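PDB 6OZI: endonuclease V isoform X2, which probably cleaves nucleic acid strands that contain inosine, with a likely preference for RNA among eukaryotic relatives, by metal-dependent hydrolysis of the backbone. Local coordinates for residues 35-41 and 110-116; 62-66 and 216-222; 55-59 and 97-101. The protein carries 1 engineered substitution. All coordinates share one frame; numbering follows the deposited sequence.

After helix 6-19 the chain forms strand 37-45, the first strand of the sheet in chain order; in contact 1 residues 110-116 return beside 35-41 and close a loop of 68 residues. Contact 3 is nested inside that loop, where strand 52-61 (55-59) meets helix 86-104 (97-101). Contact 2 starts within both loops, at the turn 62-66 that follows strand 52-61, but finds its mate only at 216-222, after strand 200-206, and so crosses the other two. Contact 1 lies between them in space: Y62 packs against V35 and V38, and F113 touches M57. Together they tie the sheet to the helix on one face and to the end of helix 210-219.

Contact 1: 35-41 and 110-116. With nucleotides of chain C.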
loop_
_atom_site.group_PDB
_atom_site.type_symbol
_atom_site.label_atom_id
_atom_site.label_comp_id
_atom_site.label_asym_id
_atom_site.label_seq_id
_atom_site.Cartn_x
_atom_site.Cartn_y
_atom_site.Cartn_z
ATOM N N VAL A 35 5.103 -32.800 -6.313
ATOM C CA VAL A 35 4.919 -31.590 -5.518
ATOM C C VAL A 35 3.629 -31.709 -4.715
ATOM O O VAL A 35 2.530 -31.686 -5.277
ATOM C CB VAL A 35 4.906 -30.335 -6.394
ATOM C CG1 VAL A 35 4.771 -29.102 -5.515
ATOM C CG2 VAL A 35 6.178 -30.270 -7.226
ATOM N N LYS A 36 3.763 -31.850 -3.397
ATOM C CA LYS A 36 2.637 -31.795 -2.475
ATOM C C LYS A 36 2.598 -30.504 -1.674
ATOM O O LYS A 36 1.519 -30.084 -1.250
ATOM C CB LYS A 36 2.678 -32.981 -1.501
ATOM C CG LYS A 36 2.973 -34.321 -2.162
ATOM C CD LYS A 36 1.937 -34.693 -3.210
ATOM C CE LYS A 36 2.325 -35.970 -3.931
ATOM N NZ LYS A 36 1.521 -36.161 -5.167
ATOM N N TYR A 37 3.753 -29.881 -1.444
ATOM C CA TYR A 37 3.838 -28.596 -0.770
ATOM C C TYR A 37 4.877 -27.735 -1.469
ATOM O O TYR A 37 5.877 -28.243 -1.984
ATOM C CB TYR A 37 4.225 -28.743 0.705
ATOM C CG TYR A 37 3.269 -29.576 1.521
ATOM C CD1 TYR A 37 2.072 -29.044 1.992
ATOM C CD2 TYR A 37 3.561 -30.903 1.819
ATOM C CE1 TYR A 37 1.195 -29.817 2.744
ATOM C CE2 TYR A 37 2.689 -31.679 2.568
ATOM C CZ TYR A 37 1.517 -31.130 3.027
ATOM O OH TYR A 37 0.663 -31.898 3.771
ATOM N N VAL A 38 4.628 -26.426 -1.481
ATOM C CA VAL A 38 5.565 -25.433 -1.995
ATOM C C VAL A 38 5.887 -24.457 -0.874
ATOM O O VAL A 38 4.990 -24.009 -0.150
ATOM C CB VAL A 38 5.006 -24.670 -3.214
ATOM C CG1 VAL A 38 6.025 -23.654 -3.711
ATOM C CG2 VAL A 38 4.616 -25.631 -4.324
ATOM N N GLY A 39 7.161 -24.124 -0.734
ATOM C CA GLY A 39 7.613 -23.204 0.285
ATOM C C GLY A 39 7.824 -21.797 -0.248
ATOM O O GLY A 39 8.040 -21.583 -1.448
ATOM N N GLY A 40 7.719 -20.831 0.665
ATOM C CA GLY A 40 8.106 -19.471 0.382
ATOM C C GLY A 40 9.005 -18.957 1.490
ATOM O O GLY A 40 9.029 -19.488 2.601
ATOM N N PHE A 41 9.763 -17.916 1.163
ATOM C CA PHE A 41 10.653 -17.297 2.132
ATOM C C PHE A 41 10.892 -15.861 1.707
ATOM O O PHE A 41 11.071 -15.588 0.519
ATOM C CB PHE A 41 11.990 -18.035 2.240
ATOM C CG PHE A 41 13.063 -17.235 2.919
ATOM C CD1 PHE A 41 13.177 -17.233 4.298
ATOM C CD2 PHE A 41 13.957 -16.476 2.178
ATOM C CE1 PHE A 41 14.167 -16.496 4.925
ATOM C CE2 PHE A 41 14.949 -15.733 2.802
ATOM C CZ PHE A 41 15.055 -15.747 4.176
ATOM N N PRO A 110 8.540 -28.706 2.057
ATOM C CA PRO A 110 8.071 -28.720 0.671
ATOM C C PRO A 110 9.112 -29.322 -0.255
ATOM O O PRO A 110 10.308 -29.340 0.036
ATOM C CB PRO A 110 7.849 -27.236 0.362
ATOM C CG PRO A 110 8.826 -26.536 1.239
ATOM C CD PRO A 110 8.947 -27.359 2.495
ATOM N N GLN A 111 8.628 -29.821 -1.395
ATOM C CA GLN A 111 9.535 -30.363 -2.397
ATOM C C GLN A 111 10.279 -29.269 -3.144
ATOM O O GLN A 111 11.286 -29.566 -3.791
ATOM C CB GLN A 111 8.778 -31.232 -3.407
ATOM C CG GLN A 111 8.245 -32.551 -2.862
ATOM C CD GLN A 111 7.027 -32.364 -1.973
ATOM O OE1 GLN A 111 6.233 -31.439 -2.163
ATOM N NE2 GLN A 111 6.877 -33.243 -0.993
ATOM N N VAL A 112 9.820 -28.021 -3.061
ATOM C CA VAL A 112 10.432 -26.911 -3.788
ATOM C C VAL A 112 10.062 -25.605 -3.093
ATOM O O VAL A 112 8.954 -25.456 -2.570
ATOM C CB VAL A 112 9.989 -26.911 -5.271
ATOM C CG1 VAL A 112 8.474 -26.794 -5.381
ATOM C CG2 VAL A 112 10.662 -25.780 -6.027
ATOM N N PHE A 113 11.009 -24.662 -3.078
ATOM C CA PHE A 113 10.784 -23.297 -2.622
ATOM C C PHE A 113 10.759 -22.315 -3.790
ATOM O O PHE A 113 11.594 -22.389 -4.698
ATOM C CB PHE A 113 11.878 -22.856 -1.647
ATOM C CG PHE A 113 11.712 -23.388 -0.260
ATOM C CD1 PHE A 113 12.205 -24.632 0.078
ATOM C CD2 PHE A 113 11.092 -22.629 0.720
ATOM C CE1 PHE A 113 12.075 -25.126 1.364
ATOM C CE2 PHE A 113 10.953 -23.119 2.018
ATOM C CZ PHE A 113 11.447 -24.372 2.336
ATOM N N LEU A 114 9.830 -21.368 -3.738
ATOM C CA LEU A 114 9.898 -20.174 -4.573
ATOM C C LEU A 114 10.623 -19.078 -3.803
ATOM O O LEU A 114 10.256 -18.765 -2.665
ATOM C CB LEU A 114 8.505 -19.678 -4.975
ATOM C CG LEU A 114 7.559 -20.698 -5.611
ATOM C CD1 LEU A 114 6.264 -20.021 -6.055
ATOM C CD2 LEU A 114 8.229 -21.412 -6.780
ATOM N N LEU A 115 11.664 -18.522 -4.407
ATOM C CA LEU A 115 12.467 -17.481 -3.787
ATOM C C LEU A 115 12.420 -16.219 -4.641
ATOM O O LEU A 115 12.414 -16.294 -5.875
ATOM C CB LEU A 115 13.912 -17.955 -3.601
ATOM C CG LEU A 115 14.056 -19.138 -2.639
ATOM C CD1 LEU A 115 15.491 -19.634 -2.593
ATOM C CD2 LEU A 115 13.564 -18.751 -1.242
ATOM N N ASP A 116 12.380 -15.065 -3.977
ATOM C CA ASP A 116 12.312 -13.790 -4.680
ATOM C C ASP A 116 13.629 -13.500 -5.382
ATOM O O ASP A 116 14.699 -13.579 -4.775
ATOM C CB ASP A 116 11.995 -12.648 -3.714
ATOM C CG ASP A 116 10.642 -12.793 -3.059
ATOM O OD1 ASP A 116 9.639 -12.452 -3.721
ATOM O OD2 ASP A 116 10.580 -13.231 -1.890
ATOM P P A C 6 12.707 -8.248 -7.529
ATOM O OP1 A C 6 11.620 -9.259 -7.549
ATOM O OP2 A C 6 12.414 -6.829 -7.857
ATOM O "O5'" A C 6 13.361 -8.312 -6.079
ATOM C "C5'" A C 6 13.623 -9.559 -5.449
ATOM C "C4'" A C 6 14.130 -9.349 -4.049
ATOM O "O4'" A C 6 15.365 -8.595 -4.102
ATOM C "C3'" A C 6 13.221 -8.520 -3.161
ATOM O "O3'" A C 6 12.221 -9.304 -2.543
ATOM C "C2'" A C 6 14.185 -7.872 -2.176
ATOM O "O2'" A C 6 14.530 -8.777 -1.138
ATOM C "C1'" A C 6 15.415 -7.666 -3.045
ATOM N N9 A C 6 15.530 -6.316 -3.627
ATOM C C8 A C 6 15.483 -5.985 -4.961
ATOM N N7 A C 6 15.673 -4.710 -5.198
ATOM C C5 A C 6 15.877 -4.169 -3.937
ATOM C C6 A C 6 16.143 -2.858 -3.498
ATOM N N6 A C 6 16.251 -1.805 -4.318
ATOM N N1 A C 6 16.302 -2.661 -2.168
ATOM C C2 A C 6 16.193 -3.710 -1.343
ATOM N N3 A C 6 15.950 -4.985 -1.636
ATOM C C4 A C 6 15.804 -5.149 -2.962
ATOM P P DT C 7 10.797 -8.654 -2.216
ATOM O OP1 DT C 7 9.972 -9.692 -1.572
ATOM O OP2 DT C 7 10.301 -8.004 -3.450
ATOM O "O5'" DT C 7 11.143 -7.500 -1.163
ATOM C "C5'" DT C 7 11.577 -7.816 0.156
ATOM C "C4'" DT C 7 11.845 -6.539 0.931
ATOM O "O4'" DT C 7 12.674 -5.659 0.116
ATOM C "C3'" DT C 7 10.586 -5.735 1.283
ATOM O "O3'" DT C 7 10.729 -5.124 2.541
ATOM C "C2'" DT C 7 10.531 -4.697 0.176
ATOM C "C1'" DT C 7 12.013 -4.425 -0.059
ATOM N N1 DT C 7 12.277 -3.889 -1.420
ATOM C C2 DT C 7 12.777 -2.613 -1.543
ATOM O O2 DT C 7 13.065 -1.918 -0.587
ATOM N N3 DT C 7 12.953 -2.186 -2.832
ATOM C C4 DT C 7 12.660 -2.885 -3.993
ATOM O O4 DT C 7 12.846 -2.410 -5.110
ATOM C C5 DT C 7 12.120 -4.213 -3.797
ATOM C C7 DT C 7 11.769 -5.066 -4.986
ATOM C C6 DT C 7 11.945 -4.644 -2.532
HETATM O O HOH W 1 12.774 -14.529 -1.173
HETATM O O HOH W 2 8.825 -16.796 -1.284
#
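Q111 folds its amide back toward the start of segment 35-41, where OE1 grips two successive backbone N-H groups. K36 N approaches OE1 from above the carbonyl plane at 2.8 Å, Y37 N within that plane at 3.0 Å and nearly straight (171°). The bend at chi2 (74°) brings OE1 round, while NE2 bonds a triethylene glycol. Farther on the strands run parallel, with G39 N bonded to V112 O and L114 N to G39 O, both at 2.9 Å. CD2 of F113 comes obliquely against G39 C at 3.5 Å, and P110 CG covers one face of the F113 ring near its rim; a CB on G39 would collide with both residues. On the other face of the sheet V38, in one of its two conformers, lies beside V112 and meets L114. Beyond G40 the strands splay: one water links F41 N with L114 O, another sits among F41 O, D116 N and D116 OD2. D116 CG is 3.5 Å from OP1 of DT7 of chain C, and D42 is close by. Acidic residues on adjacent parallel central strands beside a backbone phosphate are consistent with the active site of an RNase H-like fold.

Contact 2: 62-66 and 216-222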
loop_
_atom_site.group_PDB
_atom_site.type_symbol
_atom_site.label_atom_id
_atom_site.label_comp_id
_atom_site.label_asym_id
_atom_site.label_seq_id
_atom_site.Cartn_x
_atom_site.Cartn_y
_atom_site.Cartn_z
ATOM N N TYR A 62 0.046 -27.982 -2.370
ATOM C CA TYR A 62 0.019 -27.962 -3.826
ATOM C C TYR A 62 -0.880 -29.089 -4.306
ATOM O O TYR A 62 -0.717 -30.230 -3.873
ATOM C CB TYR A 62 1.425 -28.120 -4.411
ATOM C CG TYR A 62 1.494 -27.828 -5.896
ATOM C CD1 TYR A 62 1.091 -28.771 -6.835
ATOM C CD2 TYR A 62 1.966 -26.607 -6.356
ATOM C CE1 TYR A 62 1.140 -28.494 -8.198
ATOM C CE2 TYR A 62 2.024 -26.320 -7.709
ATOM C CZ TYR A 62 1.613 -27.269 -8.626
ATOM O OH TYR A 62 1.678 -26.983 -9.969
ATOM N N PRO A 63 -1.803 -28.794 -5.237
ATOM C CA PRO A 63 -1.994 -27.501 -5.909
ATOM C C PRO A 63 -3.024 -26.561 -5.281
ATOM O O PRO A 63 -3.345 -25.544 -5.894
ATOM C CB PRO A 63 -2.470 -27.923 -7.297
ATOM C CG PRO A 63 -3.283 -29.158 -7.016
ATOM C CD PRO A 63 -2.646 -29.846 -5.831
ATOM N N GLU A 64 -3.528 -26.882 -4.089
ATOM C CA GLU A 64 -4.620 -26.100 -3.515
ATOM C C GLU A 64 -4.193 -24.695 -3.090
ATOM O O GLU A 64 -5.057 -23.821 -2.962
ATOM C CB GLU A 64 -5.222 -26.835 -2.319
ATOM C CG GLU A 64 -5.977 -28.105 -2.672
ATOM C CD GLU A 64 -5.059 -29.305 -2.873
ATOM O OE1 GLU A 64 -3.830 -29.167 -2.686
ATOM O OE2 GLU A 64 -5.574 -30.392 -3.220
ATOM N N MET A 65 -2.895 -24.461 -2.877
ATOM C CA MET A 65 -2.366 -23.146 -2.483
ATOM C C MET A 65 -2.932 -22.682 -1.146
ATOM O O MET A 65 -3.188 -21.497 -0.942
ATOM C CB MET A 65 -2.598 -22.079 -3.557
ATOM C CG MET A 65 -1.691 -22.192 -4.763
ATOM S SD MET A 65 0.057 -22.126 -4.312
ATOM C CE MET A 65 0.481 -23.844 -4.583
ATOM N N LYS A 66 -3.140 -23.619 -0.230
ATOM C CA LYS A 66 -3.604 -23.316 1.117
ATOM C C LYS A 66 -2.418 -23.287 2.070
ATOM O O LYS A 66 -1.639 -24.242 2.129
ATOM C CB LYS A 66 -4.632 -24.344 1.586
ATOM C CG LYS A 66 -5.957 -24.331 0.829
ATOM C CD LYS A 66 -6.854 -23.191 1.306
ATOM C CE LYS A 66 -6.755 -21.924 0.464
ATOM N NZ LYS A 66 -7.591 -20.834 1.076
ATOM N N ILE A 216 5.551 -25.010 -12.239
ATOM C CA ILE A 216 5.242 -24.865 -10.820
ATOM C C ILE A 216 4.807 -23.438 -10.509
ATOM O O ILE A 216 3.883 -23.211 -9.718
ATOM C CB ILE A 216 6.456 -25.295 -9.975
ATOM C CG1 ILE A 216 6.736 -26.788 -10.205
ATOM C CG2 ILE A 216 6.233 -24.987 -8.501
ATOM C CD1 ILE A 216 7.962 -27.314 -9.500
ATOM N N VAL A 217 5.456 -22.452 -11.122
ATOM C CA VAL A 217 5.037 -21.069 -10.909
ATOM C C VAL A 217 3.616 -20.852 -11.436
ATOM O O VAL A 217 2.798 -20.176 -10.798
ATOM C CB VAL A 217 6.063 -20.107 -11.545
ATOM C CG1 VAL A 217 5.554 -18.679 -11.553
ATOM C CG2 VAL A 217 7.398 -20.188 -10.781
ATOM N N LYS A 218 3.286 -21.454 -12.586
ATOM C CA LYS A 218 1.920 -21.371 -13.105
ATOM C C LYS A 218 0.925 -21.993 -12.138
ATOM O O LYS A 218 -0.136 -21.416 -11.863
ATOM C CB LYS A 218 1.822 -22.055 -14.469
ATOM C CG LYS A 218 0.439 -21.974 -15.123
ATOM C CD LYS A 218 0.548 -22.185 -16.637
ATOM C CE LYS A 218 -0.764 -21.916 -17.376
ATOM N NZ LYS A 218 -0.536 -21.816 -18.864
ATOM N N GLY A 219 1.248 -23.184 -11.620
ATOM C CA GLY A 219 0.382 -23.829 -10.647
ATOM C C GLY A 219 0.216 -23.040 -9.359
ATOM O O GLY A 219 -0.787 -23.197 -8.658
ATOM N N CYS A 220 1.190 -22.192 -9.026
ATOM C CA CYS A 220 1.122 -21.367 -7.828
ATOM C C CYS A 220 0.464 -20.015 -8.071
ATOM O O CYS A 220 0.404 -19.207 -7.142
ATOM C CB CYS A 220 2.524 -21.136 -7.251
ATOM S SG CYS A 220 3.331 -22.611 -6.592
ATOM N N THR A 221 -0.031 -19.747 -9.278
ATOM C CA THR A 221 -0.485 -18.413 -9.652
ATOM C C THR A 221 -1.996 -18.288 -9.479
ATOM O O THR A 221 -2.766 -19.009 -10.124
ATOM C CB THR A 221 -0.093 -18.086 -11.094
ATOM O OG1 THR A 221 1.333 -17.959 -11.191
ATOM C CG2 THR A 221 -0.745 -16.784 -11.538
ATOM N N LYS A 222 -2.409 -17.377 -8.601
ATOM C CA LYS A 222 -3.762 -16.834 -8.596
ATOM C C LYS A 222 -3.784 -15.413 -9.137
ATOM O O LYS A 222 -4.559 -15.104 -10.049
ATOM C CB LYS A 222 -4.360 -16.864 -7.180
ATOM C CG LYS A 222 -4.645 -18.257 -6.646
ATOM C CD LYS A 222 -5.321 -18.209 -5.283
ATOM C CE LYS A 222 -5.566 -19.612 -4.742
ATOM N NZ LYS A 222 -6.051 -19.614 -3.327
HETATM O O HOH W 3 -2.538 -24.936 -8.735
#
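Y62 is the main bump of the turn 62-66, and the hollow it enters is the bare surface of G219 in the last turn of helix 210-219. Its hydroxyl end abuts the helix backbone, OH standing 3.5 Å from G219 CA; a CB on that residue would point straight into the oxygen. With CG anti to the backbone N (chi1 -168°), the ring extends from the turn toward the helix and presents its CE2 edge to C220, whose SG lies 4.1 Å from CE2 and near the ring plane, a sulfur-aromatic contact at the edge. With an alanine here, the space the ring fills over G219 is likely to become a gap, and the C220 sulfur to lose its aromatic neighbour.

M65 is the second bump. Its chain, bent at chi2 and chi3, curls so that SD rests 3.8 Å from C220 CA and CE touches C220 SG at 3.7 Å. The cysteine sulfur thus meets both the tyrosine edge and the methionine methyl. K222, stretched out beyond CG, lies along the outer flank, its CE 4.0 Å from M65 CB. Its NZ ends 4.8 Å from K66 NZ without touching it, two like charges that would probably repel mildly at this exposed rim. No direct hydrogen bond joins the segments; instead one water donates to both P63 O, at 3.0 Å, and G219 O.

The contact closes the end of helix 210-219 over the turn between strands 52-61 and 67-76. P228 and E227 of helix 227-243 back M65, with P228 also against C220, while L32 and V35 from the loop before strand 37-45, together with V38 of that strand, pack on Y62.

Contact 3: 55-59 and 97-101; sequences SCMVV and ELQLL
E97 leans from helix 86-104 onto strand 52-61, and each of its atoms finds something there. CB packs against M57 CB at 3.7 Å and also meets the methyl CE of that methionine, as the two side chains slide past each other in opposite directions. A bend at chi2 (-72°) then turns the chain toward S55, so that CG passes 3.4 Å from S55 OG. At the tip OE2 accepts a short bond of 2.6 Å from S55 OG through its anti lone pair, and is bonded by T73 OG1 as well; OE1 lies beside M57 CB and is bonded by N71 ND2. Three polar side chains therefore satisfy a buried carboxylate and should fix its rotation. Farther along, M57 SD meets L101 CD2 at 3.8 Å, and V59 CG2 reaches the same methyl at 3.9 Å, both crossing L101 at about a right angle. Helix 97-101 runs at 42° to the strand, its axis 9.0 Å away. N71 also belongs to a potassium site with T72, and a potassium ion lies about 7 Å from the E97 side chain. A helix laid on the N-terminal strands of a mixed sheet, with helix 227-243 against the reverse face, is typical of the layered RNase H-like fold.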
loop_
_atom_site.group_PDB
_atom_site.type_symbol
_atom_site.label_atom_id
_atom_site.label_comp_id
_atom_site.label_asym_id
_atom_site.label_seq_id
_atom_site.Cartn_x
_atom_site.Cartn_y
_atom_site.Cartn_z
ATOM N N SER A 55 12.495 -12.191 9.019
ATOM C CA SER A 55 12.380 -13.215 7.994
ATOM C C SER A 55 11.057 -13.954 8.155
ATOM O O SER A 55 10.430 -13.929 9.213
ATOM C CB SER A 55 13.551 -14.196 8.065
ATOM O OG SER A 55 13.506 -14.978 9.244
ATOM N N CYS A 56 10.617 -14.595 7.074
ATOM C CA CYS A 56 9.400 -15.394 7.110
ATOM C C CYS A 56 9.543 -16.578 6.168
ATOM O O CYS A 56 10.031 -16.435 5.040
ATOM C CB CYS A 56 8.159 -14.580 6.715
ATOM S SG CYS A 56 6.620 -15.555 6.612
ATOM N N MET A 57 9.110 -17.743 6.636
ATOM C CA MET A 57 9.030 -18.928 5.795
ATOM C C MET A 57 7.610 -19.462 5.884
ATOM O O MET A 57 7.029 -19.512 6.975
ATOM C CB MET A 57 10.052 -19.994 6.221
ATOM C CG MET A 57 9.951 -21.304 5.447
ATOM S SD MET A 57 11.416 -22.366 5.609
ATOM C CE MET A 57 12.646 -21.474 4.647
ATOM N N VAL A 58 7.043 -19.819 4.733
ATOM C CA VAL A 58 5.685 -20.335 4.646
ATOM C C VAL A 58 5.722 -21.650 3.887
ATOM O O VAL A 58 6.640 -21.918 3.110
ATOM C CB VAL A 58 4.723 -19.352 3.943
ATOM C CG1 VAL A 58 4.534 -18.084 4.766
ATOM C CG2 VAL A 58 5.247 -19.015 2.553
ATOM N N VAL A 59 4.717 -22.485 4.138
ATOM C CA VAL A 59 4.478 -23.681 3.343
ATOM C C VAL A 59 3.004 -23.709 2.965
ATOM O O VAL A 59 2.133 -23.634 3.843
ATOM C CB VAL A 59 4.864 -24.979 4.078
ATOM C CG1 VAL A 59 4.659 -26.176 3.157
ATOM C CG2 VAL A 59 6.306 -24.930 4.555
ATOM N N GLU A 97 15.386 -20.311 9.154
ATOM C CA GLU A 97 13.973 -20.642 8.971
ATOM C C GLU A 97 13.806 -22.097 8.561
ATOM O O GLU A 97 12.933 -22.799 9.081
ATOM C CB GLU A 97 13.322 -19.725 7.929
ATOM C CG GLU A 97 13.145 -18.265 8.342
ATOM C CD GLU A 97 12.045 -18.062 9.383
ATOM O OE1 GLU A 97 11.359 -19.038 9.756
ATOM O OE2 GLU A 97 11.867 -16.916 9.837
ATOM N N LEU A 98 14.640 -22.565 7.629
ATOM C CA LEU A 98 14.536 -23.930 7.128
ATOM C C LEU A 98 14.774 -24.935 8.242
ATOM O O LEU A 98 14.048 -25.926 8.367
ATOM C CB LEU A 98 15.537 -24.144 5.993
ATOM C CG LEU A 98 15.535 -25.525 5.339
ATOM C CD1 LEU A 98 14.212 -25.749 4.623
ATOM C CD2 LEU A 98 16.703 -25.668 4.374
ATOM N N GLN A 99 15.821 -24.711 9.044
ATOM C CA GLN A 99 16.102 -25.603 10.162
ATOM C C GLN A 99 14.939 -25.628 11.149
ATOM O O GLN A 99 14.577 -26.691 11.677
ATOM C CB GLN A 99 17.404 -25.169 10.837
ATOM C CG GLN A 99 17.574 -25.617 12.269
ATOM C CD GLN A 99 18.972 -25.324 12.804
ATOM O OE1 GLN A 99 19.478 -24.202 12.692
ATOM N NE2 GLN A 99 19.585 -26.325 13.427
ATOM N N LEU A 100 14.340 -24.461 11.413
ATOM C CA LEU A 100 13.162 -24.410 12.274
ATOM C C LEU A 100 12.002 -25.210 11.683
ATOM O O LEU A 100 11.340 -25.974 12.393
ATOM C CB LEU A 100 12.761 -22.955 12.502
ATOM C CG LEU A 100 11.609 -22.677 13.457
ATOM C CD1 LEU A 100 11.823 -23.384 14.770
ATOM C CD2 LEU A 100 11.539 -21.183 13.672
ATOM N N LEU A 101 11.740 -25.048 10.385
ATOM C CA LEU A 101 10.675 -25.814 9.736
ATOM C C LEU A 101 10.932 -27.313 9.850
ATOM O O LEU A 101 10.028 -28.087 10.187
ATOM C CB LEU A 101 10.550 -25.394 8.273
ATOM C CG LEU A 101 9.686 -26.266 7.361
ATOM C CD1 LEU A 101 8.226 -26.249 7.791
ATOM C CD2 LEU A 101 9.819 -25.808 5.918
#